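AGR_C_1268p (Agrobacterium tumefaciens str. C58, PDB 2GHS) probably acts as a metal-dependent gluconolactonase of the SMP-30/regucalcin family, a beta-propeller enzyme that holds one divalent cation, likely zinc or calcium. Local coordinates at residues Leu50-Phe56 / Thr274-Gly280; Asn182-Pro188 / Asp233-Ala239. The contacts are given in a common frame with arbitrary orientation. Numbering follows the deposited sequence.

Interaction 1. Residues Leu50-Phe56 / Thr274-Gly280. With EDO (1,2-ethanediol), chain D.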
ATOM      1  N   LEU A  50       3.958   6.748 -10.505  1.00 10.92           N
ATOM      2  CA  LEU A  50       3.389   5.565  -9.857  1.00 10.87           C
ATOM      3  C   LEU A  50       3.425   5.780  -8.350  1.00 10.64           C
ATOM      4  O   LEU A  50       4.342   5.321  -7.641  1.00  9.70           O
ATOM      5  CB  LEU A  50       4.116   4.285 -10.300  1.00 12.53           C
ATOM      6  CG  LEU A  50       3.499   2.977  -9.784  1.00 14.22           C
ATOM      7  CD1 LEU A  50       2.035   2.926 -10.047  1.00 20.61           C
ATOM      8  CD2 LEU A  50       4.194   1.742 -10.378  1.00 13.96           C
ATOM      9  N   GLY A  51       2.442   6.533  -7.861  1.00 11.68           N
ATOM     10  CA  GLY A  51       2.339   6.797  -6.458  1.00 10.42           C
ATOM     11  C   GLY A  51       1.902   5.531  -5.767  1.00 10.34           C
ATOM     12  O   GLY A  51       0.930   4.893  -6.232  1.00 13.12           O
ATOM     13  N   GLU A  52       2.597   5.141  -4.684  1.00  9.80           N
ATOM     14  CA  GLU A  52       2.283   3.884  -3.986  1.00 10.83           C
ATOM     15  C   GLU A  52       2.817   3.813  -2.568  1.00  9.55           C
ATOM     16  O   GLU A  52       3.638   4.647  -2.140  1.00  8.72           O
ATOM     17  CB  GLU A  52       2.858   2.666  -4.759  1.00 14.80           C
ATOM     18  CG  GLU A  52       1.879   1.855  -5.638  1.00 21.07           C
ATOM     19  CD  GLU A  52       0.794   1.044  -4.857  1.00 24.08           C
ATOM     20  OE1 GLU A  52       0.712   1.194  -3.595  1.00 27.70           O
ATOM     21  OE2 GLU A  52       0.033   0.272  -5.540  1.00 33.22           O
ATOM     22  N   GLY A  53       2.335   2.817  -1.816  1.00 10.34           N
ATOM     23  CA  GLY A  53       2.890   2.573  -0.509  1.00  9.30           C
ATOM     24  C   GLY A  53       2.765   3.659   0.566  1.00  8.34           C
ATOM     25  O   GLY A  53       3.671   3.788   1.395  1.00 10.68           O
ATOM     26  N   PRO A  54       1.659   4.419   0.581  1.00  7.11           N
ATOM     27  CA  PRO A  54       1.589   5.500   1.577  1.00  7.98           C
ATOM     28  C   PRO A  54       1.476   4.995   2.993  1.00  8.05           C
ATOM     29  O   PRO A  54       0.861   3.922   3.223  1.00  8.88           O
ATOM     30  CB  PRO A  54       0.260   6.219   1.235  1.00  8.30           C
ATOM     31  CG  PRO A  54      -0.531   5.210   0.539  1.00  8.24           C
ATOM     32  CD  PRO A  54       0.449   4.354  -0.235  1.00  8.32           C
ATOM     33  N   THR A  55       2.024   5.743   3.951  1.00  9.18           N
ATOM     34  CA  THR A  55       1.874   5.401   5.364  1.00  8.16           C
ATOM     35  C   THR A  55       2.051   6.680   6.181  1.00 10.77           C
ATOM     36  O   THR A  55       2.452   7.723   5.635  1.00 10.97           O
ATOM     37  CB  THR A  55       2.879   4.259   5.766  1.00 12.55           C
ATOM     38  OG1 THR A  55       2.616   3.818   7.104  1.00 12.87           O
ATOM     39  CG2 THR A  55       4.305   4.709   5.663  1.00 13.37           C
ATOM     40  N   PHE A  56       1.668   6.651   7.453  1.00 10.31           N
ATOM     41  CA  PHE A  56       1.668   7.854   8.258  1.00 10.21           C
ATOM     42  C   PHE A  56       2.462   7.569   9.535  1.00  9.20           C
ATOM     43  O   PHE A  56       2.319   6.489  10.146  1.00  9.78           O
ATOM     44  CB  PHE A  56       0.242   8.227   8.668  1.00  7.57           C
ATOM     45  CG  PHE A  56       0.125   9.555   9.389  1.00  8.60           C
ATOM     46  CD1 PHE A  56       0.400  10.759   8.758  1.00  8.12           C
ATOM     47  CD2 PHE A  56      -0.334   9.577  10.672  1.00 11.99           C
ATOM     48  CE1 PHE A  56       0.270  11.944   9.454  1.00 10.72           C
ATOM     49  CE2 PHE A  56      -0.491  10.762  11.343  1.00 11.57           C
ATOM     50  CZ  PHE A  56      -0.189  11.928  10.734  1.00  8.62           C
ATOM     51  N   THR A 274      -4.281   3.965  -6.518  1.00  6.74           N
ATOM     52  CA  THR A 274      -3.352   2.901  -6.120  1.00  7.20           C
ATOM     53  C   THR A 274      -3.420   2.419  -4.668  1.00  9.00           C
ATOM     54  O   THR A 274      -3.323   1.240  -4.445  1.00  8.18           O
ATOM     55  CB  THR A 274      -1.904   3.286  -6.410  1.00 10.50           C
ATOM     56  OG1 THR A 274      -1.633   4.553  -5.852  1.00  9.16           O
ATOM     57  CG2 THR A 274      -1.659   3.323  -7.906  1.00  8.88           C
ATOM     58  N   CYS A 275      -3.605   3.299  -3.704  1.00  5.39           N
ATOM     59  CA  CYS A 275      -3.523   2.883  -2.305  1.00  6.97           C
ATOM     60  C   CYS A 275      -4.077   3.916  -1.335  1.00  6.13           C
ATOM     61  O   CYS A 275      -3.813   5.098  -1.502  1.00  7.22           O
ATOM     62  CB  CYS A 275      -2.074   2.551  -1.906  1.00 10.28           C
ATOM     63  SG  CYS A 275      -1.939   1.538  -0.397  1.00 11.19           S
ATOM     64  N   PRO A 276      -4.840   3.454  -0.328  1.00  7.52           N
ATOM     65  CA  PRO A 276      -5.205   4.343   0.786  1.00  9.20           C
ATOM     66  C   PRO A 276      -4.253   4.287   1.992  1.00  8.79           C
ATOM     67  O   PRO A 276      -3.492   3.329   2.176  1.00  7.75           O
ATOM     68  CB  PRO A 276      -6.585   3.834   1.161  1.00  9.08           C
ATOM     69  CG  PRO A 276      -6.597   2.412   0.767  1.00 11.81           C
ATOM     70  CD  PRO A 276      -5.466   2.136  -0.164  1.00  7.49           C
ATOM     71  N   ALA A 277      -4.355   5.271   2.867  1.00  7.24           N
ATOM     72  CA  ALA A 277      -3.622   5.266   4.143  1.00  6.90           C
ATOM     73  C   ALA A 277      -4.404   6.080   5.179  1.00  7.10           C
ATOM     74  O   ALA A 277      -4.951   7.105   4.837  1.00  8.38           O
ATOM     75  CB  ALA A 277      -2.224   5.827   3.971  1.00  7.08           C
ATOM     76  N   PHE A 278      -4.456   5.614   6.433  1.00  6.31           N
ATOM     77  CA  PHE A 278      -4.985   6.405   7.523  1.00  7.53           C
ATOM     78  C   PHE A 278      -3.999   7.477   7.926  1.00  7.28           C
ATOM     79  O   PHE A 278      -2.815   7.197   8.122  1.00  7.00           O
ATOM     80  CB  PHE A 278      -5.300   5.537   8.741  1.00  7.24           C
ATOM     81  CG  PHE A 278      -6.273   4.426   8.453  1.00  6.37           C
ATOM     82  CD1 PHE A 278      -7.563   4.737   7.984  1.00  8.89           C
ATOM     83  CD2 PHE A 278      -5.928   3.094   8.653  1.00  5.43           C
ATOM     84  CE1 PHE A 278      -8.491   3.733   7.700  1.00  9.10           C
ATOM     85  CE2 PHE A 278      -6.862   2.077   8.388  1.00  4.88           C
ATOM     86  CZ  PHE A 278      -8.129   2.400   7.899  1.00  6.56           C
ATOM     87  N   ILE A 279      -4.501   8.702   8.083  1.00  5.98           N
ATOM     88  CA  ILE A 279      -3.671   9.845   8.417  1.00  5.87           C
ATOM     89  C   ILE A 279      -4.383  10.712   9.443  1.00  7.82           C
ATOM     90  O   ILE A 279      -5.582  10.555   9.713  1.00  7.49           O
ATOM     91  CB  ILE A 279      -3.285  10.723   7.165  1.00  7.91           C
ATOM     92  CG1 ILE A 279      -4.525  11.363   6.545  1.00  7.44           C
ATOM     93  CG2 ILE A 279      -2.542   9.915   6.179  1.00 10.05           C
ATOM     94  CD1 ILE A 279      -4.217  12.453   5.557  1.00 10.83           C
ATOM     95  N   GLY A 280      -3.651  11.687   9.965  1.00  5.91           N
ATOM     96  CA  GLY A 280      -4.157  12.584  10.966  1.00  6.83           C
ATOM     97  C   GLY A 280      -4.028  12.070  12.392  1.00  6.77           C
ATOM     98  O   GLY A 280      -3.766  10.880  12.617  1.00  7.75           O
TER
HETATM   99  C1  EDO D 317       1.297  -2.135  -9.630  1.00 38.38           C
HETATM  100  O1  EDO D 317       2.423  -1.417  -9.114  1.00 27.71           O
HETATM  101  C2  EDO D 317       0.063  -1.637  -8.864  1.00 35.85           C
HETATM  102  O2  EDO D 317       0.176  -1.920  -7.450  1.00 25.51           O
HETATM  103  O   HOH W   1      -1.596   2.680   4.012  1.00 13.17           O
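The Phe56 ring lies over the backbone of Ile279 and Gly280: Ile279 CA sits 4.1 Å from the ring centroid and only 17° off its normal, a CH-pi contact over the face, while Phe56 CD1 meets Ile279 CG2 at 4.0 Å. Further along, the Pro54 ring fills the space against Cys275 and Ala277, with Pro54 CD to Cys275 CB at 3.5 Å and Pro54 CB to Ala277 CB at 3.7 Å. The two strands run almost exactly parallel, 6° apart, but their axes come no closer than 6.1 Å, and no backbone-to-backbone hydrogen bond joins them. This is the interface between the innermost strands of two neighbouring blades of a beta-propeller, each strand belonging to its own antiparallel sheet. Water 1 donates to Pro54 O (2.9 Å) and Pro276 O (2.7 Å), and Thr274 OG1 donates to Gly51 O at 2.6 Å, while also hydrogen-bonding Thr289 of its own blade. Beside that bond is Glu52. The direct hydrogen bond and this carboxylate thus gather at the pocket end, while farther out the interface is mainly Pro54, Ala277, Phe56 and Ile279, with one water between carbonyls. Gly53 N holds Glu52 OE1 at 2.9 Å, and Glu52 OE2 faces the pocket and accepts from ethanediol O2, also at 2.9 Å, consistent with the predicted role of Glu52 as a metal ligand.

Interaction 2. Residues Asn182-Pro188 / Asp233-Ala239. With EDO (1,2-ethanediol), chain D.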
ATOM      1  N   ASN A 182      -1.316  -7.495  -4.160  1.00 10.86           N
ATOM      2  CA  ASN A 182      -1.904  -6.234  -3.699  1.00  8.87           C
ATOM      3  C   ASN A 182      -2.882  -6.476  -2.581  1.00  9.12           C
ATOM      4  O   ASN A 182      -3.021  -7.609  -2.090  1.00  9.57           O
ATOM      5  CB  ASN A 182      -2.566  -5.538  -4.914  1.00  9.83           C
ATOM      6  CG  ASN A 182      -1.889  -4.239  -5.313  1.00 10.84           C
ATOM      7  OD1 ASN A 182      -1.555  -3.421  -4.447  1.00 15.45           O
ATOM      8  ND2 ASN A 182      -1.802  -3.985  -6.647  1.00 12.45           N
ATOM      9  N   SER A 183      -3.545  -5.401  -2.160  1.00  9.25           N
ATOM     10  CA  SER A 183      -4.561  -5.436  -1.093  1.00  9.29           C
ATOM     11  C   SER A 183      -4.163  -6.083   0.181  1.00  9.02           C
ATOM     12  O   SER A 183      -5.003  -6.625   0.895  1.00  9.73           O
ATOM     13  CB  SER A 183      -5.850  -6.075  -1.625  1.00 10.58           C
ATOM     14  OG  SER A 183      -6.959  -5.910  -0.720  1.00 12.39           O
ATOM     15  N   ILE A 184      -2.869  -6.045   0.489  1.00  7.79           N
ATOM     16  CA  ILE A 184      -2.388  -6.629   1.747  1.00 10.17           C
ATOM     17  C   ILE A 184      -2.805  -5.786   2.939  1.00  9.65           C
ATOM     18  O   ILE A 184      -2.508  -4.575   3.028  1.00  8.10           O
ATOM     19  CB  ILE A 184      -0.865  -6.818   1.709  1.00  9.65           C
ATOM     20  CG1 ILE A 184      -0.462  -7.808   0.588  1.00 11.24           C
ATOM     21  CG2 ILE A 184      -0.386  -7.324   3.038  1.00 12.32           C
ATOM     22  CD1 ILE A 184       1.051  -7.842   0.401  1.00 12.74           C
ATOM     23  N   CYS A 185      -3.562  -6.413   3.838  1.00  9.14           N
ATOM     24  CA  CYS A 185      -3.961  -5.758   5.068  1.00  9.26           C
ATOM     25  C   CYS A 185      -4.472  -6.799   6.048  1.00  8.31           C
ATOM     26  O   CYS A 185      -4.525  -7.981   5.745  1.00  9.36           O
ATOM     27  CB  CYS A 185      -5.034  -4.675   4.805  1.00  8.51           C
ATOM     28  SG  CYS A 185      -6.538  -5.274   4.085  1.00 11.74           S
ATOM     29  N   PHE A 186      -4.789  -6.369   7.257  1.00  9.02           N
ATOM     30  CA  PHE A 186      -5.056  -7.268   8.358  1.00  8.52           C
ATOM     31  C   PHE A 186      -6.270  -6.856   9.185  1.00  9.69           C
ATOM     32  O   PHE A 186      -6.558  -5.680   9.341  1.00  9.93           O
ATOM     33  CB  PHE A 186      -3.825  -7.368   9.293  1.00  8.89           C
ATOM     34  CG  PHE A 186      -2.589  -7.752   8.552  1.00  6.92           C
ATOM     35  CD1 PHE A 186      -2.376  -9.057   8.151  1.00  9.78           C
ATOM     36  CD2 PHE A 186      -1.657  -6.794   8.221  1.00  7.80           C
ATOM     37  CE1 PHE A 186      -1.237  -9.382   7.395  1.00 10.97           C
ATOM     38  CE2 PHE A 186      -0.521  -7.083   7.480  1.00  9.56           C
ATOM     39  CZ  PHE A 186      -0.300  -8.387   7.047  1.00  8.91           C
ATOM     40  N   SER A 187      -6.964  -7.836   9.743  1.00  8.99           N
ATOM     41  CA  SER A 187      -8.112  -7.582  10.598  1.00  8.37           C
ATOM     42  C   SER A 187      -7.703  -6.909  11.898  1.00  8.09           C
ATOM     43  O   SER A 187      -6.514  -6.970  12.286  1.00  9.20           O
ATOM     44  CB  SER A 187      -8.826  -8.897  10.863  1.00 10.79           C
ATOM     45  OG  SER A 187      -8.056  -9.736  11.692  1.00 10.52           O
ATOM     46  N   PRO A 188      -8.666  -6.309  12.615  1.00 12.12           N
ATOM     47  CA  PRO A 188      -8.331  -5.573  13.820  1.00 14.51           C
ATOM     48  C   PRO A 188      -7.598  -6.361  14.890  1.00 14.89           C
ATOM     49  O   PRO A 188      -6.724  -5.818  15.548  1.00 17.88           O
ATOM     50  CB  PRO A 188      -9.698  -5.098  14.339  1.00 13.29           C
ATOM     51  CG  PRO A 188     -10.511  -4.939  13.099  1.00 13.71           C
ATOM     52  CD  PRO A 188     -10.111  -6.171  12.280  1.00 12.97           C
ATOM     53  N   ASP A 233      -6.273  -2.803  -6.018  1.00  8.86           N
ATOM     54  CA  ASP A 233      -4.901  -2.409  -5.729  1.00  9.17           C
ATOM     55  C   ASP A 233      -4.690  -2.404  -4.197  1.00 10.47           C
ATOM     56  O   ASP A 233      -5.076  -3.365  -3.543  1.00  9.42           O
ATOM     57  CB  ASP A 233      -4.598  -1.043  -6.398  1.00  9.51           C
ATOM     58  CG  ASP A 233      -3.926  -1.184  -7.739  1.00 21.40           C
ATOM     59  OD1 ASP A 233      -4.220  -2.165  -8.481  1.00 21.31           O
ATOM     60  OD2 ASP A 233      -3.103  -0.308  -8.055  1.00 21.94           O
ATOM     61  N   GLY A 234      -4.086  -1.351  -3.615  1.00  9.30           N
ATOM     62  CA  GLY A 234      -3.794  -1.348  -2.186  1.00  9.73           C
ATOM     63  C   GLY A 234      -5.037  -1.226  -1.345  1.00  8.36           C
ATOM     64  O   GLY A 234      -6.075  -0.708  -1.805  1.00  8.51           O
ATOM     65  N   SER A 235      -4.942  -1.776  -0.133  1.00  8.71           N
ATOM     66  CA  SER A 235      -6.022  -1.724   0.846  1.00  8.52           C
ATOM     67  C   SER A 235      -5.583  -1.471   2.265  1.00 10.90           C
ATOM     68  O   SER A 235      -4.481  -1.862   2.664  1.00 10.01           O
ATOM     69  CB  SER A 235      -6.781  -3.042   0.886  1.00  9.23           C
ATOM     70  OG  SER A 235      -7.412  -3.332  -0.354  1.00  9.57           O
ATOM     71  N   VAL A 236      -6.491  -0.850   3.008  1.00  9.03           N
ATOM     72  CA  VAL A 236      -6.400  -0.759   4.482  1.00  8.45           C
ATOM     73  C   VAL A 236      -7.644  -1.396   5.079  1.00  8.70           C
ATOM     74  O   VAL A 236      -8.632  -1.615   4.416  1.00  9.14           O
ATOM     75  CB  VAL A 236      -6.175   0.657   5.007  1.00  9.53           C
ATOM     76  CG1 VAL A 236      -4.809   1.189   4.579  1.00 12.85           C
ATOM     77  CG2 VAL A 236      -7.313   1.587   4.588  1.00 13.00           C
ATOM     78  N   CYS A 237      -7.548  -1.736   6.347  1.00  8.36           N
ATOM     79  CA  CYS A 237      -8.612  -2.368   7.088  1.00  9.48           C
ATOM     80  C   CYS A 237      -8.853  -1.510   8.348  1.00  9.39           C
ATOM     81  O   CYS A 237      -7.916  -1.227   9.123  1.00  8.97           O
ATOM     82  CB  CYS A 237      -8.228  -3.806   7.396  1.00  9.28           C
ATOM     83  SG  CYS A 237      -9.500  -4.767   8.205  1.00 12.43           S
ATOM     84  N   ASP A 238     -10.087  -1.007   8.505  1.00  9.80           N
ATOM     85  CA  ASP A 238     -10.366  -0.082   9.592  1.00  8.55           C
ATOM     86  C   ASP A 238     -10.622  -0.792  10.952  1.00  9.19           C
ATOM     87  O   ASP A 238     -10.491  -2.002  11.079  1.00  9.69           O
ATOM     88  CB  ASP A 238     -11.474   0.920   9.211  1.00  8.56           C
ATOM     89  CG  ASP A 238     -12.851   0.307   9.124  1.00  8.19           C
ATOM     90  OD1 ASP A 238     -13.079  -0.792   9.679  1.00  9.93           O
ATOM     91  OD2 ASP A 238     -13.766   0.949   8.494  1.00  9.97           O
ATOM     92  N   ALA A 239     -10.954  -0.003  11.972  1.00  9.86           N
ATOM     93  CA  ALA A 239     -11.018  -0.519  13.330  1.00 12.50           C
ATOM     94  C   ALA A 239     -12.194  -1.466  13.489  1.00 13.55           C
ATOM     95  O   ALA A 239     -12.207  -2.259  14.434  1.00 12.60           O
ATOM     96  CB  ALA A 239     -11.144   0.614  14.324  1.00 15.96           C
TER
HETATM   97  C1  EDO D 317       1.297  -2.135  -9.630  1.00 38.38           C
HETATM   98  O1  EDO D 317       2.423  -1.417  -9.114  1.00 27.71           O
HETATM   99  C2  EDO D 317       0.063  -1.637  -8.864  1.00 35.85           C
HETATM  100  O2  EDO D 317       0.176  -1.920  -7.450  1.00 25.51           O
HETATM  101  O   HOH W   2      -2.295  -2.815   0.736  1.00 10.58           O
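This is a buried contact between the innermost strands of two beta-propeller blades, lining the central channel where the active site is predicted to lie. Strands 182-186 and 233-237 run side by side at 19°, their axes approaching to 4.3 Å, yet they belong to different sheets. They are closest at the pocket end, where the CA atoms of Ser183 and Gly234 are 4.3 Å apart. Here the one direct backbone hydrogen bond, Ser183 N to Asp233 O, is 2.9 Å long but weak, its angle being 118°. A water mediates the next step: water 2 lies 2.9 Å from Ile184 O and accepts from Ser235 N (3.0 Å), separating strands that do not pair as in a regular sheet. Beyond it the contacts are van der Waals: Cys185 SG lies 4.0 Å from Cys237 CB, and at the far end Pro188 CG packs on Ala239 O at 3.4 Å. Asn182 and Asp233, both predicted to bind the divalent metal, with Asp233 also the predicted proton donor/acceptor, stand together at the pocket end: Asn182 ND2 is 3.5 Å from Asp233 OD1 and donates to ethanediol O2 at 3.0 Å. Between this polar end and the cysteines, Ser183 OG and Ser235 OG share a 2.6 Å hydrogen bond, and Ser235 OG is also bonded to Asn245 ND2 on the adjoining strand.

In the fold
Both interactions join inner strands of propeller blades, and their centres are 11 Å apart. Segment 233-239 also borders 274-280, so the two contacts touch directly: Thr274 O lies 2.8 Å from Gly234 N, a probable hydrogen bond, and Pro276 CD packs on Gly234 O at 3.3 Å. Together they bring the three predicted metal ligands, Glu52 from interaction 1 and Asn182 and Asp233 from interaction 2, around one pocket. With no divalent cation modelled there, Glu52 OE2 and Asp233 OD2 stand 4.1 Å apart, like charges that a bound divalent cation would probably balance. An ethanediol, probably from the crystallisation liquor, lies in the pocket and hydrogen-bonds Glu52 and Asn182 as well as Arg135 and Asn137, the predicted substrate-binding residues.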